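Local coordinates for 2-dehydropantoate 2-reductase (Enterococcus faecium, PDB 3WFI), which acts as a D-mandelate dehydrogenase of the ketopantoate reductase family, binding NAD(H) through a Rossmann-type nucleotide-binding domain, at residues V117-I122 / Q150-G155; I122-T127 / D178-S183. One frame throughout, in Å; residues are numbered along the deposited sequence.

Contact 1 (V117-I122 / Q150-G155)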
ATOM      1  N   VAL B 117      18.235 -26.183 -12.913  1.00 26.66           N
ATOM      2  CA  VAL B 117      19.204 -26.165 -13.999  1.00 26.18           C
ATOM      3  C   VAL B 117      19.950 -24.834 -13.977  1.00 26.79           C
ATOM      4  O   VAL B 117      19.375 -23.813 -13.592  1.00 27.63           O
ATOM      5  CB  VAL B 117      18.559 -26.405 -15.395  1.00 26.57           C
ATOM      6  CG1 VAL B 117      17.683 -27.659 -15.396  1.00 26.60           C
ATOM      7  CG2 VAL B 117      17.754 -25.203 -15.846  1.00 26.98           C
ATOM      8  N   PRO B 118      21.233 -24.834 -14.385  1.00 26.20           N
ATOM      9  CA  PRO B 118      21.955 -23.558 -14.443  1.00 26.32           C
ATOM     10  C   PRO B 118      21.353 -22.582 -15.461  1.00 25.39           C
ATOM     11  O   PRO B 118      20.730 -23.000 -16.433  1.00 24.84           O
ATOM     12  CB  PRO B 118      23.362 -23.963 -14.870  1.00 26.53           C
ATOM     13  CG  PRO B 118      23.201 -25.285 -15.534  1.00 27.28           C
ATOM     14  CD  PRO B 118      22.073 -25.960 -14.817  1.00 26.97           C
ATOM     15  N   MET B 119      21.565 -21.298 -15.212  1.00 25.50           N
ATOM     16  CA  MET B 119      21.065 -20.221 -16.041  1.00 25.86           C
ATOM     17  C   MET B 119      21.437 -20.387 -17.516  1.00 25.12           C
ATOM     18  O   MET B 119      20.630 -20.082 -18.396  1.00 25.83           O
ATOM     19  CB  MET B 119      21.612 -18.883 -15.506  1.00 27.63           C
ATOM     20  CG  MET B 119      20.883 -17.648 -16.000  1.00 28.58           C
ATOM     21  SD  MET B 119      19.119 -17.665 -15.644  1.00 31.61           S
ATOM     22  CE  MET B 119      19.048 -17.686 -13.851  1.00 31.52           C
ATOM     23  N   GLU B 120      22.642 -20.894 -17.778  1.00 24.24           N
ATOM     24  CA  GLU B 120      23.135 -21.103 -19.145  1.00 23.52           C
ATOM     25  C   GLU B 120      22.242 -22.052 -19.960  1.00 22.16           C
ATOM     26  O   GLU B 120      22.255 -22.022 -21.192  1.00 20.64           O
ATOM     27  CB  GLU B 120      24.616 -21.550 -19.160  1.00 25.13           C
ATOM     28  CG  GLU B 120      24.863 -23.057 -19.131  1.00 25.20           C
ATOM     29  CD  GLU B 120      26.339 -23.468 -19.119  1.00 26.68           C
ATOM     30  OE1 GLU B 120      27.008 -23.283 -18.081  1.00 26.94           O
ATOM     31  OE2 GLU B 120      26.824 -24.018 -20.130  1.00 26.27           O
ATOM     32  N   ASN B 121      21.461 -22.876 -19.271  1.00 21.88           N
ATOM     33  CA  ASN B 121      20.576 -23.834 -19.937  1.00 22.00           C
ATOM     34  C   ASN B 121      19.100 -23.421 -19.939  1.00 21.38           C
ATOM     35  O   ASN B 121      18.230 -24.238 -20.273  1.00 19.82           O
ATOM     36  CB  ASN B 121      20.707 -25.210 -19.275  1.00 22.22           C
ATOM     37  CG  ASN B 121      22.027 -25.912 -19.593  1.00 23.54           C
ATOM     38  OD1 ASN B 121      22.440 -26.835 -18.878  1.00 24.44           O
ATOM     39  ND2 ASN B 121      22.669 -25.520 -20.682  1.00 23.02           N
ATOM     40  N   ILE B 122      18.821 -22.169 -19.580  1.00 20.31           N
ATOM     41  CA  ILE B 122      17.427 -21.689 -19.513  1.00 20.17           C
ATOM     42  C   ILE B 122      17.132 -20.756 -20.682  1.00 19.41           C
ATOM     43  O   ILE B 122      17.934 -19.862 -21.014  1.00 17.37           O
ATOM     44  CB  ILE B 122      17.103 -20.981 -18.182  1.00 20.19           C
ATOM     45  CG1 ILE B 122      17.394 -21.908 -17.004  1.00 20.68           C
ATOM     46  CG2 ILE B 122      15.631 -20.573 -18.137  1.00 20.53           C
ATOM     47  CD1 ILE B 122      17.228 -21.266 -15.641  1.00 21.60           C
ATOM     48  N   GLN B 150      14.498 -16.775 -26.474  1.00 20.33           N
ATOM     49  CA  GLN B 150      15.767 -16.152 -26.157  1.00 20.87           C
ATOM     50  C   GLN B 150      16.518 -16.920 -25.075  1.00 20.28           C
ATOM     51  O   GLN B 150      15.915 -17.442 -24.144  1.00 20.10           O
ATOM     52  CB  GLN B 150      15.530 -14.725 -25.667  1.00 21.46           C
ATOM     53  CG  GLN B 150      16.813 -13.923 -25.502  1.00 21.80           C
ATOM     54  CD  GLN B 150      16.570 -12.457 -25.223  1.00 22.82           C
ATOM     55  OE1 GLN B 150      15.436 -12.031 -24.986  1.00 22.60           O
ATOM     56  NE2 GLN B 150      17.643 -11.663 -25.285  1.00 23.44           N
ATOM     57  N   ASN B 151      17.837 -16.960 -25.204  1.00 20.57           N
ATOM     58  CA  ASN B 151      18.703 -17.473 -24.152  1.00 21.23           C
ATOM     59  C   ASN B 151      18.747 -16.516 -22.959  1.00 22.90           C
ATOM     60  O   ASN B 151      18.816 -15.307 -23.125  1.00 22.60           O
ATOM     61  CB  ASN B 151      20.130 -17.719 -24.673  1.00 20.68           C
ATOM     62  CG  ASN B 151      20.794 -16.454 -25.193  1.00 21.38           C
ATOM     63  OD1 ASN B 151      20.352 -15.878 -26.184  1.00 21.83           O
ATOM     64  ND2 ASN B 151      21.850 -16.014 -24.525  1.00 21.45           N
ATOM     65  N   LEU B 152      18.713 -17.064 -21.757  1.00 23.93           N
ATOM     66  CA  LEU B 152      19.083 -16.298 -20.560  1.00 26.45           C
ATOM     67  C   LEU B 152      20.566 -16.293 -20.221  1.00 27.79           C
ATOM     68  O   LEU B 152      21.033 -15.362 -19.570  1.00 28.28           O
ATOM     69  CB  LEU B 152      18.319 -16.795 -19.353  1.00 27.36           C
ATOM     70  CG  LEU B 152      16.836 -16.512 -19.462  1.00 28.40           C
ATOM     71  CD1 LEU B 152      16.157 -17.039 -18.217  1.00 29.79           C
ATOM     72  CD2 LEU B 152      16.583 -15.028 -19.612  1.00 29.63           C
ATOM     73  N   GLY B 153      21.312 -17.309 -20.625  1.00 28.35           N
ATOM     74  CA  GLY B 153      22.729 -17.347 -20.269  1.00 30.43           C
ATOM     75  C   GLY B 153      23.616 -16.679 -21.298  1.00 30.01           C
ATOM     76  O   GLY B 153      23.399 -16.820 -22.500  1.00 27.79           O
ATOM     77  N   ASP B 154      24.642 -15.982 -20.814  1.00 32.27           N
ATOM     78  CA  ASP B 154      25.578 -15.251 -21.666  1.00 32.64           C
ATOM     79  C   ASP B 154      26.193 -16.203 -22.660  1.00 32.03           C
ATOM     80  O   ASP B 154      26.546 -17.324 -22.302  1.00 33.34           O
ATOM     81  CB  ASP B 154      26.723 -14.653 -20.825  1.00 36.55           C
ATOM     82  CG  ASP B 154      26.277 -13.542 -19.890  1.00 38.15           C
ATOM     83  OD1 ASP B 154      25.257 -12.854 -20.132  1.00 40.03           O
ATOM     84  OD2 ASP B 154      26.996 -13.320 -18.902  1.00 43.62           O
ATOM     85  N   GLY B 155      26.299 -15.772 -23.911  1.00 31.02           N
ATOM     86  CA  GLY B 155      26.975 -16.550 -24.939  1.00 30.36           C
ATOM     87  C   GLY B 155      26.215 -17.751 -25.480  1.00 30.19           C
ATOM     88  O   GLY B 155      26.787 -18.550 -26.222  1.00 29.46           O
TER
HETATM   89  O   HOH W   1      20.582 -19.868 -21.981  1.00 18.05           O
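Leu152 meets Ile122 and Met119 through one side chain that crosses each of the other two obliquely. Its CD1 lies 3.6 Å from Ile122 CG2, while its CB is 3.9 Å from Met119 SD. Leu152 CB points toward the facing segment, and chi1 of -67° sets CG beside the backbone N; CB and CD1 both face the Met119 sulfur. In Met119, CG anti to the backbone N and a bend at chi2 (57°) bring SD against Leu152. Beside this apolar group runs a nearly straight backbone bond, Leu152 N to Ile122 O, 3.0 Å long with an N-H...O angle of 167°. A water donates to that same carbonyl and to Glu120 O, and accepts from Gly153 N at 3.0 Å, so Ile122 O is gripped twice. The CA atoms come closest at Glu120 and Gly153, 3.9 Å apart; a beta carbon on Gly153 would run into Glu120 CA, so this closeness depends on glycine. Asn151 ND2 bonds Gly153 O, two residues on, at 2.7 Å, with that oxygen in the amide plane of Asn151 and the donor above the carbonyl plane; ND2 also bonds Glu157 weakly. The contact sits where strand 122-127 begins beside the end of its antiparallel neighbour 147-151. Helix 109-113 packs against it through Ile113 on Ile122 and Glu110 on Leu152, and His181 of helix 180-191 also touches Leu152.

Contact 2 (I122-T127 / D178-S183); sequences IYIGNT and DNIHYS
Ile124 CD1 approaches the His181 imidazole obliquely and lies 3.8 Å from His181 CB. That CD1 also lies 3.7 Å from His181 CA, and therefore rests against the helix backbone as well as the side chain. The other flat group is the Asn126 amide: CB of Asn126 points toward the helix, and OD1 lies 4.3 Å from Ile180 CD1 and 4.2 Å from Ser183 OG, too far for a hydrogen bond. Its ND2 makes weak bonds to Gly125 O and to Asn105 OD1, the latter belonging to a residue that binds NAD(+). Between the two groups, Ile124 and Ile180 slide past each other in opposite directions, CD1 of Ile124 being 3.8 Å from CG2 of Ile180. In Ile124, chi1 of 48° places CG1 between the backbone N and the carbonyl carbon, and this atom too meets Ile180 CG2. The same CG2 comes 4.2 Å from Gly125 CA. The evidence is thus of apolar packing of a helix start on a strand: the first turn of helix 180-191 lies against strand 122-127 of the Rossmann-type sheet, beside Asn105 of the NAD(+) site.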
ATOM      1  N   ILE B 122      18.821 -22.169 -19.580  1.00 20.31           N
ATOM      2  CA  ILE B 122      17.427 -21.689 -19.513  1.00 20.17           C
ATOM      3  C   ILE B 122      17.132 -20.756 -20.682  1.00 19.41           C
ATOM      4  O   ILE B 122      17.934 -19.862 -21.014  1.00 17.37           O
ATOM      5  CB  ILE B 122      17.103 -20.981 -18.182  1.00 20.19           C
ATOM      6  CG1 ILE B 122      17.394 -21.908 -17.004  1.00 20.68           C
ATOM      7  CG2 ILE B 122      15.631 -20.573 -18.137  1.00 20.53           C
ATOM      8  CD1 ILE B 122      17.228 -21.266 -15.641  1.00 21.60           C
ATOM      9  N   TYR B 123      15.968 -20.974 -21.297  1.00 19.41           N
ATOM     10  CA  TYR B 123      15.521 -20.184 -22.428  1.00 19.14           C
ATOM     11  C   TYR B 123      14.093 -19.715 -22.148  1.00 19.83           C
ATOM     12  O   TYR B 123      13.314 -20.413 -21.501  1.00 18.94           O
ATOM     13  CB  TYR B 123      15.595 -20.991 -23.732  1.00 19.34           C
ATOM     14  CG  TYR B 123      16.985 -21.513 -24.040  1.00 19.56           C
ATOM     15  CD1 TYR B 123      17.842 -20.811 -24.877  1.00 20.42           C
ATOM     16  CD2 TYR B 123      17.451 -22.690 -23.454  1.00 20.25           C
ATOM     17  CE1 TYR B 123      19.116 -21.267 -25.137  1.00 21.29           C
ATOM     18  CE2 TYR B 123      18.726 -23.163 -23.702  1.00 21.19           C
ATOM     19  CZ  TYR B 123      19.550 -22.450 -24.555  1.00 22.23           C
ATOM     20  OH  TYR B 123      20.813 -22.893 -24.799  1.00 24.86           O
ATOM     21  N   ILE B 124      13.777 -18.510 -22.602  1.00 20.12           N
ATOM     22  CA  ILE B 124      12.460 -17.916 -22.373  1.00 21.55           C
ATOM     23  C   ILE B 124      11.831 -17.622 -23.717  1.00 21.85           C
ATOM     24  O   ILE B 124      12.529 -17.225 -24.654  1.00 20.18           O
ATOM     25  CB  ILE B 124      12.557 -16.622 -21.552  1.00 22.36           C
ATOM     26  CG1 ILE B 124      13.640 -15.685 -22.104  1.00 22.80           C
ATOM     27  CG2 ILE B 124      12.856 -16.956 -20.104  1.00 22.68           C
ATOM     28  CD1 ILE B 124      13.539 -14.269 -21.581  1.00 23.37           C
ATOM     29  N   GLY B 125      10.521 -17.822 -23.822  1.00 22.77           N
ATOM     30  CA  GLY B 125       9.843 -17.570 -25.078  1.00 23.92           C
ATOM     31  C   GLY B 125       8.363 -17.239 -24.993  1.00 24.88           C
ATOM     32  O   GLY B 125       7.742 -17.309 -23.933  1.00 23.44           O
ATOM     33  N   ASN B 126       7.824 -16.847 -26.137  1.00 27.11           N
ATOM     34  CA  ASN B 126       6.401 -16.577 -26.301  1.00 30.01           C
ATOM     35  C   ASN B 126       5.906 -17.467 -27.402  1.00 30.01           C
ATOM     36  O   ASN B 126       6.624 -17.692 -28.373  1.00 31.35           O
ATOM     37  CB  ASN B 126       6.158 -15.109 -26.700  1.00 32.61           C
ATOM     38  CG  ASN B 126       6.540 -14.130 -25.606  1.00 35.11           C
ATOM     39  OD1 ASN B 126       6.919 -12.993 -25.876  1.00 40.00           O
ATOM     40  ND2 ASN B 126       6.441 -14.567 -24.360  1.00 37.85           N
ATOM     41  N   THR B 127       4.686 -17.971 -27.266  1.00 30.31           N
ATOM     42  CA  THR B 127       4.062 -18.731 -28.343  1.00 30.94           C
ATOM     43  C   THR B 127       2.796 -18.008 -28.812  1.00 32.23           C
ATOM     44  O   THR B 127       2.022 -17.518 -27.995  1.00 30.62           O
ATOM     45  CB  THR B 127       3.738 -20.188 -27.946  1.00 30.03           C
ATOM     46  OG1 THR B 127       2.962 -20.797 -28.992  1.00 31.39           O
ATOM     47  CG2 THR B 127       2.956 -20.257 -26.634  1.00 30.31           C
ATOM     48  N   ASP B 178      16.190 -11.293 -29.652  1.00 25.14           N
ATOM     49  CA  ASP B 178      16.948 -10.740 -28.527  1.00 26.13           C
ATOM     50  C   ASP B 178      16.125  -9.743 -27.718  1.00 25.43           C
ATOM     51  O   ASP B 178      16.651  -9.032 -26.862  1.00 24.41           O
ATOM     52  CB  ASP B 178      18.261 -10.104 -28.999  1.00 27.66           C
ATOM     53  CG  ASP B 178      18.055  -8.880 -29.897  1.00 29.57           C
ATOM     54  OD1 ASP B 178      16.904  -8.425 -30.063  1.00 29.82           O
ATOM     55  OD2 ASP B 178      19.064  -8.379 -30.448  1.00 33.87           O
ATOM     56  N   ASN B 179      14.825  -9.685 -27.972  1.00 25.64           N
ATOM     57  CA  ASN B 179      14.015  -8.675 -27.293  1.00 25.54           C
ATOM     58  C   ASN B 179      12.984  -9.283 -26.362  1.00 24.39           C
ATOM     59  O   ASN B 179      12.201  -8.542 -25.765  1.00 23.74           O
ATOM     60  CB  ASN B 179      13.340  -7.791 -28.333  1.00 27.24           C
ATOM     61  CG  ASN B 179      12.724  -6.536 -27.739  1.00 28.48           C
ATOM     62  OD1 ASN B 179      11.515  -6.330 -27.842  1.00 30.09           O
ATOM     63  ND2 ASN B 179      13.547  -5.702 -27.096  1.00 28.53           N
ATOM     64  N   ILE B 180      13.035 -10.610 -26.182  1.00 23.38           N
ATOM     65  CA  ILE B 180      12.039 -11.350 -25.384  1.00 23.36           C
ATOM     66  C   ILE B 180      12.127 -10.938 -23.912  1.00 21.99           C
ATOM     67  O   ILE B 180      11.113 -10.724 -23.259  1.00 22.19           O
ATOM     68  CB  ILE B 180      12.255 -12.886 -25.433  1.00 23.18           C
ATOM     69  CG1 ILE B 180      12.140 -13.421 -26.851  1.00 24.32           C
ATOM     70  CG2 ILE B 180      11.258 -13.612 -24.538  1.00 23.03           C
ATOM     71  CD1 ILE B 180      10.841 -13.075 -27.547  1.00 25.20           C
ATOM     72  N   HIS B 181      13.345 -10.852 -23.397  1.00 21.50           N
ATOM     73  CA  HIS B 181      13.565 -10.629 -21.970  1.00 21.87           C
ATOM     74  C   HIS B 181      13.049  -9.228 -21.618  1.00 21.51           C
ATOM     75  O   HIS B 181      12.338  -9.030 -20.629  1.00 21.86           O
ATOM     76  CB  HIS B 181      15.054 -10.746 -21.659  1.00 22.69           C
ATOM     77  CG  HIS B 181      15.366 -11.001 -20.219  1.00 22.72           C
ATOM     78  ND1 HIS B 181      14.417 -10.984 -19.218  1.00 23.11           N
ATOM     79  CD2 HIS B 181      16.548 -11.264 -19.615  1.00 22.82           C
ATOM     80  CE1 HIS B 181      15.003 -11.239 -18.062  1.00 22.93           C
ATOM     81  NE2 HIS B 181      16.297 -11.401 -18.274  1.00 23.07           N
ATOM     82  N   TYR B 182      13.405  -8.262 -22.462  1.00 21.72           N
ATOM     83  CA  TYR B 182      12.953  -6.889 -22.318  1.00 21.58           C
ATOM     84  C   TYR B 182      11.443  -6.822 -22.347  1.00 21.78           C
ATOM     85  O   TYR B 182      10.849  -6.183 -21.484  1.00 20.62           O
ATOM     86  CB  TYR B 182      13.508  -6.019 -23.440  1.00 22.28           C
ATOM     87  CG  TYR B 182      13.170  -4.535 -23.321  1.00 21.54           C
ATOM     88  CD1 TYR B 182      14.104  -3.622 -22.862  1.00 21.47           C
ATOM     89  CD2 TYR B 182      11.912  -4.054 -23.691  1.00 22.26           C
ATOM     90  CE1 TYR B 182      13.809  -2.274 -22.784  1.00 21.78           C
ATOM     91  CE2 TYR B 182      11.592  -2.704 -23.606  1.00 22.35           C
ATOM     92  CZ  TYR B 182      12.550  -1.815 -23.149  1.00 22.32           C
ATOM     93  OH  TYR B 182      12.239  -0.480 -23.044  1.00 22.59           O
ATOM     94  N   SER B 183      10.821  -7.489 -23.323  1.00 22.51           N
ATOM     95  CA  SER B 183       9.381  -7.367 -23.513  1.00 23.28           C
ATOM     96  C   SER B 183       8.622  -8.044 -22.375  1.00 22.42           C
ATOM     97  O   SER B 183       7.538  -7.595 -21.992  1.00 22.72           O
ATOM     98  CB  SER B 183       8.929  -7.890 -24.893  1.00 24.42           C
ATOM     99  OG  SER B 183       8.340  -9.162 -24.777  1.00 26.97           O
TER

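Overall arrangement
The two contacts share Ile122, and their centres are 11 Å apart on the same side of the chain's centre. Along the chain the segments alternate: 117-122 runs directly into 122-127, then come 150-155 and 178-183, so the connections cross. Strands 122-127 and 147-151 are antiparallel neighbours in the large mixed sheet, joined by a probable bond from Gln150 N to Ile124 O, 2.7 Å. Gln150 also reaches helix 180-191, its OE1 accepting a hydrogen bond from His181 N, 2.9 Å, which joins the helix start to strand 147-151. Contact 1 lies at one end of the strand pair, and contact 2 links that sheet to the helix opening the largely helical C-terminal part.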